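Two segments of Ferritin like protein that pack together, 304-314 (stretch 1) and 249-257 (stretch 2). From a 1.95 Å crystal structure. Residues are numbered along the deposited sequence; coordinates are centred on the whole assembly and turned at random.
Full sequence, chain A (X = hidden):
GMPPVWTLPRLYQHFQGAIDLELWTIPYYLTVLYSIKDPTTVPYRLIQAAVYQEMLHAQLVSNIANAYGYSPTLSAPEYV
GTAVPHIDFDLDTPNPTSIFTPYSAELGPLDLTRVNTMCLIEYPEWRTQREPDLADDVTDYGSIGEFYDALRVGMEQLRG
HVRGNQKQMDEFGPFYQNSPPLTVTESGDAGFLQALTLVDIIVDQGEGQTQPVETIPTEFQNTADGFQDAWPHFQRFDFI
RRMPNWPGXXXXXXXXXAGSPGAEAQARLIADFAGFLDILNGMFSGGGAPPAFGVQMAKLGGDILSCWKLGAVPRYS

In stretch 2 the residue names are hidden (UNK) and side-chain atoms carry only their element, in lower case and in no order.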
ATOM      1  N   ILE A 304     -11.780   7.051 -11.149  1.00 30.56           N
ATOM      2  CA  ILE A 304     -10.514   6.652 -11.785  1.00 30.52           C
ATOM      3  C   ILE A 304     -10.774   6.164 -13.208  1.00 30.15           C
ATOM      4  O   ILE A 304     -10.083   6.522 -14.173  1.00 29.32           O
ATOM      5  CB  ILE A 304      -9.791   5.556 -10.938  1.00 30.26           C
ATOM      6  CG1 ILE A 304      -9.514   6.096  -9.553  1.00 27.78           C
ATOM      7  CG2 ILE A 304      -8.507   5.109 -11.620  1.00 30.72           C
ATOM      8  CD1 ILE A 304      -9.131   5.011  -8.480  1.00 29.71           C
ATOM      9  N   LEU A 305     -11.773   5.319 -13.361  1.00 31.11           N
ATOM     10  CA  LEU A 305     -12.137   4.835 -14.706  1.00 30.53           C
ATOM     11  C   LEU A 305     -12.546   5.986 -15.615  1.00 30.42           C
ATOM     12  O   LEU A 305     -12.223   6.032 -16.799  1.00 32.13           O
ATOM     13  CB  LEU A 305     -13.276   3.839 -14.634  1.00 32.31           C
ATOM     14  CG  LEU A 305     -13.808   3.259 -15.938  1.00 32.24           C
ATOM     15  CD1 LEU A 305     -12.704   2.606 -16.739  1.00 25.02           C
ATOM     16  CD2 LEU A 305     -14.891   2.257 -15.610  1.00 30.62           C
ATOM     17  N   SER A 306     -13.252   6.938 -15.049  1.00 30.32           N
ATOM     18  CA  SER A 306     -13.756   8.031 -15.854  1.00 31.66           C
ATOM     19  C   SER A 306     -12.604   8.897 -16.390  1.00 29.39           C
ATOM     20  O   SER A 306     -12.629   9.295 -17.558  1.00 30.49           O
ATOM     21  CB  SER A 306     -14.805   8.831 -15.085  1.00 33.38           C
ATOM     22  OG  SER A 306     -14.946  10.075 -15.716  1.00 37.74           O
ATOM     23  N   CYS A 307     -11.545   9.099 -15.609  1.00 27.07           N
ATOM     24  CA  CYS A 307     -10.330   9.755 -16.105  1.00 28.68           C
ATOM     25  C   CYS A 307      -9.772   9.068 -17.327  1.00 29.25           C
ATOM     26  O   CYS A 307      -9.575   9.691 -18.368  1.00 29.63           O
ATOM     27  CB  CYS A 307      -9.242   9.826 -15.033  1.00 30.77           C
ATOM     28  SG  CYS A 307      -9.588  10.959 -13.666  1.00 31.43           S
ATOM     29  N   TRP A 308      -9.533   7.760 -17.225  1.00 30.01           N
ATOM     30  CA  TRP A 308      -9.016   6.998 -18.339  1.00 29.75           C
ATOM     31  C   TRP A 308      -9.889   7.044 -19.586  1.00 30.16           C
ATOM     32  O   TRP A 308      -9.380   7.234 -20.711  1.00 30.14           O
ATOM     33  CB  TRP A 308      -8.818   5.536 -17.928  1.00 29.58           C
ATOM     34  CG  TRP A 308      -7.567   5.276 -17.178  1.00 25.05           C
ATOM     35  CD1 TRP A 308      -7.479   4.679 -15.975  1.00 29.23           C
ATOM     36  CD2 TRP A 308      -6.240   5.513 -17.618  1.00 27.18           C
ATOM     37  NE1 TRP A 308      -6.155   4.503 -15.623  1.00 26.29           N
ATOM     38  CE2 TRP A 308      -5.375   5.036 -16.607  1.00 29.01           C
ATOM     39  CE3 TRP A 308      -5.680   6.099 -18.754  1.00 26.63           C
ATOM     40  CZ2 TRP A 308      -4.001   5.126 -16.704  1.00 26.53           C
ATOM     41  CZ3 TRP A 308      -4.291   6.172 -18.862  1.00 30.48           C
ATOM     42  CH2 TRP A 308      -3.470   5.696 -17.849  1.00 29.56           C
ATOM     43  N   LYS A 309     -11.187   6.841 -19.403  1.00 29.62           N
ATOM     44  CA  LYS A 309     -12.104   6.942 -20.509  1.00 32.84           C
ATOM     45  C   LYS A 309     -12.060   8.307 -21.212  1.00 35.55           C
ATOM     46  O   LYS A 309     -12.295   8.367 -22.416  1.00 37.32           O
ATOM     47  CB  LYS A 309     -13.513   6.669 -20.047  1.00 32.69           C
ATOM     48  CG  LYS A 309     -13.819   5.187 -19.853  1.00 38.01           C
ATOM     49  CD  LYS A 309     -15.209   5.054 -19.241  1.00 45.57           C
ATOM     50  CE  LYS A 309     -16.030   3.927 -19.741  1.00 53.71           C
ATOM     51  NZ  LYS A 309     -15.287   2.785 -20.313  1.00 63.10           N
ATOM     52  N   LEU A 310     -11.797   9.378 -20.470  1.00 33.89           N
ATOM     53  CA  LEU A 310     -11.655  10.719 -21.037  1.00 34.37           C
ATOM     54  C   LEU A 310     -10.262  11.058 -21.540  1.00 37.94           C
ATOM     55  O   LEU A 310     -10.030  12.172 -21.983  1.00 44.31           O
ATOM     56  CB  LEU A 310     -12.165  11.793 -20.063  1.00 35.04           C
ATOM     57  CG  LEU A 310     -13.661  11.708 -19.790  1.00 26.67           C
ATOM     58  CD1 LEU A 310     -14.112  12.409 -18.538  1.00 28.58           C
ATOM     59  CD2 LEU A 310     -14.503  12.147 -21.019  1.00 23.82           C
ATOM     60  N   GLY A 311      -9.328  10.116 -21.503  1.00 35.84           N
ATOM     61  CA  GLY A 311      -7.968  10.382 -21.973  1.00 37.09           C
ATOM     62  C   GLY A 311      -7.096  11.170 -20.998  1.00 33.57           C
ATOM     63  O   GLY A 311      -6.147  11.791 -21.405  1.00 32.70           O
ATOM     64  N   ALA A 312      -7.406  11.102 -19.699  1.00 33.07           N
ATOM     65  CA  ALA A 312      -6.612  11.727 -18.657  1.00 30.97           C
ATOM     66  C   ALA A 312      -6.082  10.617 -17.730  1.00 30.60           C
ATOM     67  O   ALA A 312      -6.846   9.807 -17.216  1.00 31.36           O
ATOM     68  CB  ALA A 312      -7.454  12.684 -17.837  1.00 27.25           C
ATOM     69  N   VAL A 313      -4.786  10.618 -17.480  1.00 29.33           N
ATOM     70  CA  VAL A 313      -4.229   9.709 -16.493  1.00 28.53           C
ATOM     71  C   VAL A 313      -4.773  10.141 -15.131  1.00 28.38           C
ATOM     72  O   VAL A 313      -4.711  11.326 -14.770  1.00 30.43           O
ATOM     73  CB  VAL A 313      -2.682   9.749 -16.456  1.00 32.65           C
ATOM     74  CG1 VAL A 313      -2.165   8.715 -15.429  1.00 27.95           C
ATOM     75  CG2 VAL A 313      -2.096   9.504 -17.881  1.00 30.09           C
ATOM     76  N   PRO A 314      -5.294   9.186 -14.337  1.00 25.96           N
ATOM     77  CA  PRO A 314      -5.637   9.508 -12.989  1.00 28.31           C
ATOM     78  C   PRO A 314      -4.611  10.314 -12.211  1.00 30.71           C
ATOM     79  O   PRO A 314      -3.411  10.084 -12.333  1.00 31.43           O
ATOM     80  CB  PRO A 314      -5.888   8.140 -12.372  1.00 30.06           C
ATOM     81  CG  PRO A 314      -6.481   7.357 -13.494  1.00 26.51           C
ATOM     82  CD  PRO A 314      -5.634   7.794 -14.681  1.00 28.63           C
ATOM     83  N   UNK A 249      -5.327  -1.247 -23.224  1.00 36.00           N
ATOM     84  CA  UNK A 249      -5.427  -0.249 -22.174  1.00 37.05           C
ATOM     85  C   UNK A 249      -5.893   1.092 -22.742  1.00 38.15           C
ATOM     86  O   UNK A 249      -5.678   1.411 -23.929  1.00 35.98           O
ATOM     87  c   UNK A 249      -3.058   0.587 -22.337  1.00 39.12           C
ATOM     88  c   UNK A 249      -3.607  -1.427 -20.862  1.00 29.07           C
ATOM     89  c   UNK A 249      -4.095  -0.054 -21.430  1.00 38.26           C
ATOM     90  N   UNK A 250      -6.551   1.877 -21.894  1.00 33.83           N
ATOM     91  CA  UNK A 250      -6.883   3.211 -22.239  1.00 31.17           C
ATOM     92  C   UNK A 250      -5.610   4.008 -22.384  1.00 34.52           C
ATOM     93  O   UNK A 250      -4.577   3.727 -21.791  1.00 35.23           O
ATOM     94  c   UNK A 250     -11.577   2.040 -20.800  1.00 29.66           C
ATOM     95  c   UNK A 250     -10.592   1.828 -19.825  1.00 26.16           C
ATOM     96  o   UNK A 250     -12.802   1.425 -20.618  1.00 32.66           O
ATOM     97  c   UNK A 250     -10.077   3.471 -22.001  1.00 31.06           C
ATOM     98  c   UNK A 250      -7.759   3.890 -21.192  1.00 31.86           C
ATOM     99  c   UNK A 250     -11.346   2.864 -21.871  1.00 31.47           C
ATOM    100  c   UNK A 250      -9.354   2.447 -19.947  1.00 32.26           C
ATOM    101  c   UNK A 250      -9.077   3.268 -21.038  1.00 31.84           C
ATOM    102  N   UNK A 251      -5.716   5.012 -23.221  1.00 36.63           N
ATOM    103  CA  UNK A 251      -4.649   5.930 -23.486  1.00 38.62           C
ATOM    104  C   UNK A 251      -4.980   7.237 -22.740  1.00 36.14           C
ATOM    105  O   UNK A 251      -6.145   7.615 -22.579  1.00 36.35           O
ATOM    106  c   UNK A 251      -5.688   6.944 -25.526  1.00 38.37           C
ATOM    107  o   UNK A 251      -3.298   6.710 -25.347  1.00 53.79           O
ATOM    108  c   UNK A 251      -4.543   6.104 -25.033  1.00 40.95           C
ATOM    109  N   UNK A 252      -3.967   7.915 -22.224  1.00 35.60           N
ATOM    110  CA  UNK A 252      -4.219   9.154 -21.524  1.00 34.03           C
ATOM    111  C   UNK A 252      -3.004   9.987 -21.379  1.00 34.76           C
ATOM    112  O   UNK A 252      -1.892   9.480 -21.477  1.00 37.02           O
ATOM    113  N   UNK A 253      -3.223  11.275 -21.159  1.00 35.50           N
ATOM    114  CA  UNK A 253      -2.156  12.213 -20.879  1.00 38.14           C
ATOM    115  C   UNK A 253      -2.215  12.631 -19.440  1.00 36.12           C
ATOM    116  O   UNK A 253      -3.283  12.728 -18.846  1.00 35.66           O
ATOM    117  c   UNK A 253      -3.554  14.192 -21.603  1.00 31.76           C
ATOM    118  c   UNK A 253      -2.230  13.491 -21.762  1.00 40.07           C
ATOM    119  c   UNK A 253      -1.997  13.141 -23.215  1.00 42.82           C
ATOM    120  N   UNK A 254      -1.056  12.945 -18.887  1.00 36.16           N
ATOM    121  CA  UNK A 254      -0.959  13.305 -17.499  1.00 38.46           C
ATOM    122  C   UNK A 254      -1.532  14.716 -17.270  1.00 35.23           C
ATOM    123  O   UNK A 254      -2.038  15.019 -16.196  1.00 34.41           O
ATOM    124  o   UNK A 254       1.381  14.076 -17.728  1.00 53.09           O
ATOM    125  c   UNK A 254       0.555  13.151 -17.016  1.00 43.25           C
ATOM    126  c   UNK A 254       1.084  11.770 -17.324  1.00 38.65           C
ATOM    127  N   UNK A 255      -1.460  15.580 -18.282  1.00 35.21           N
ATOM    128  CA  UNK A 255      -1.856  16.984 -18.123  1.00 37.79           C
ATOM    129  C   UNK A 255      -2.815  17.373 -19.219  1.00 37.21           C
ATOM    130  O   UNK A 255      -2.437  18.018 -20.213  1.00 36.08           O
ATOM    131  c   UNK A 255      -0.653  17.934 -18.090  1.00 42.56           C
ATOM    132  c   UNK A 255       0.157  17.802 -16.816  1.00 48.50           C
ATOM    133  o   UNK A 255      -0.237  18.416 -15.798  1.00 67.42           O
ATOM    134  o   UNK A 255       1.177  17.066 -16.813  1.00 62.00           O
ATOM    135  N   UNK A 256      -4.089  16.978 -19.064  1.00 35.07           N
ATOM    136  CA  UNK A 256      -5.067  17.390 -20.102  1.00 32.09           C
ATOM    137  C   UNK A 256      -5.272  18.922 -20.037  1.00 32.46           C
ATOM    138  O   UNK A 256      -4.897  19.564 -19.039  1.00 28.17           O
ATOM    139  c   UNK A 256      -4.726  16.200 -17.985  1.00 34.75           C
ATOM    140  c   UNK A 256      -6.328  16.642 -19.704  1.00 33.37           C
ATOM    141  c   UNK A 256      -6.219  16.519 -18.190  1.00 30.05           C
ATOM    142  N   UNK A 257      -5.824  19.497 -21.087  1.00 32.46           N
ATOM    143  CA  UNK A 257      -6.105  20.932 -21.134  1.00 35.73           C
ATOM    144  C   UNK A 257      -6.978  21.399 -19.963  1.00 36.09           C
ATOM    145  O   UNK A 257      -7.933  20.727 -19.588  1.00 32.81           O
ATOM    146  c   UNK A 257      -6.238  18.794 -22.312  1.00 35.19           C
ATOM    147  c   UNK A 257      -6.524  19.868 -23.237  1.00 32.18           C
ATOM    148  c   UNK A 257      -6.844  21.097 -22.448  1.00 35.84           C
TER
HETATM  149  O   HOH W   1      -8.729   7.121 -23.227  1.00 34.38           O

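Position 249 carries three side-chain carbons, one bonded to CA and bearing the other two. A fork of carbon at CB means valine; the side chain of Val249 does not reach stretch 1.

Position 250 has one carbon leading into a six-carbon ring that bears an oxygen; the ring lies beside Trp308 and Leu305, with its oxygen near Lys309 NZ. This is the pattern of tyrosine. CA-to-CB of Tyr250 points toward stretch 1, and its ring lies with Lys309 N over one face. Tyr250 CD2 is 3.7 Å from Trp308 CB and Tyr250 CE2 is 3.8 Å from Leu305 CD1, both apolar contacts, while Lys309 NZ gives a weak hydrogen bond to Tyr250 OH at 2.8 Å.

At 251, CB bears one oxygen and one carbon, and such branching identifies threonine. CA-to-CB of Thr251 points away, and the contact is made by its backbone: Thr251 O lies 3.4 Å from Gly311 CA, with an angle of 167° at the hydrogen. Water 1 donates to Thr251 O at 2.7 Å and to Trp308 O at 2.6 Å, bridging two carbonyls that cannot bond each other.

Position 252 has no side-chain atoms and is glycine. A CB built here would lie 3.0 Å from Trp308 CZ3 and 3.2 Å from Val313 N, so the close backbone approach leaves little room for one. Gly252 N sits at the edge of the indole, 3.8 Å from Trp308 CZ3.

At 253 three carbons again fork at CB, giving valine. Although CA-to-CB of Val253 points away, its backbone bonds twice: Val253 N donates to Gly311 O (3.0 Å, 165°) and Val253 O accepts from Val313 N (2.9 Å, 169°).

Position 254 shows CB with one oxygen and one carbon, the carbon near the Val313 side chain, hence threonine. Thr254 CG2 is 3.9 Å from Val313 CG2.

Position 255 has two carbons, the second carrying two oxygens: a carboxylate carbon bonded directly to CB, as in aspartate. CA-to-CB of Asp255 points away, and the residue makes no contact with stretch 1. Thr254 OG1 donates to Asp255 OD1 at 3.1 Å.

At 256 three carbons close a ring onto the backbone N, one of them near Ala312 CB; the closed ring defines proline, and Pro256 CG rests 4.0 Å from Ala312 CB. The same closed ring at 257 gives Pro257, which makes no contact with stretch 1.

The contact joins a helix end to an extended segment. Gly311, with phi 78°, leaves the helix in a Schellman motif, Gly311 N bonded to Trp308 O at 3.0 Å and Ala312 N to Cys307 O at 2.9 Å. The chain then runs beside Val253, whose paired hydrogen bonds form a single beta bridge with Ala312. Tyr250 packs against the last helical turns.

Stretch 2, residues 249-257: VYTGVTDPP
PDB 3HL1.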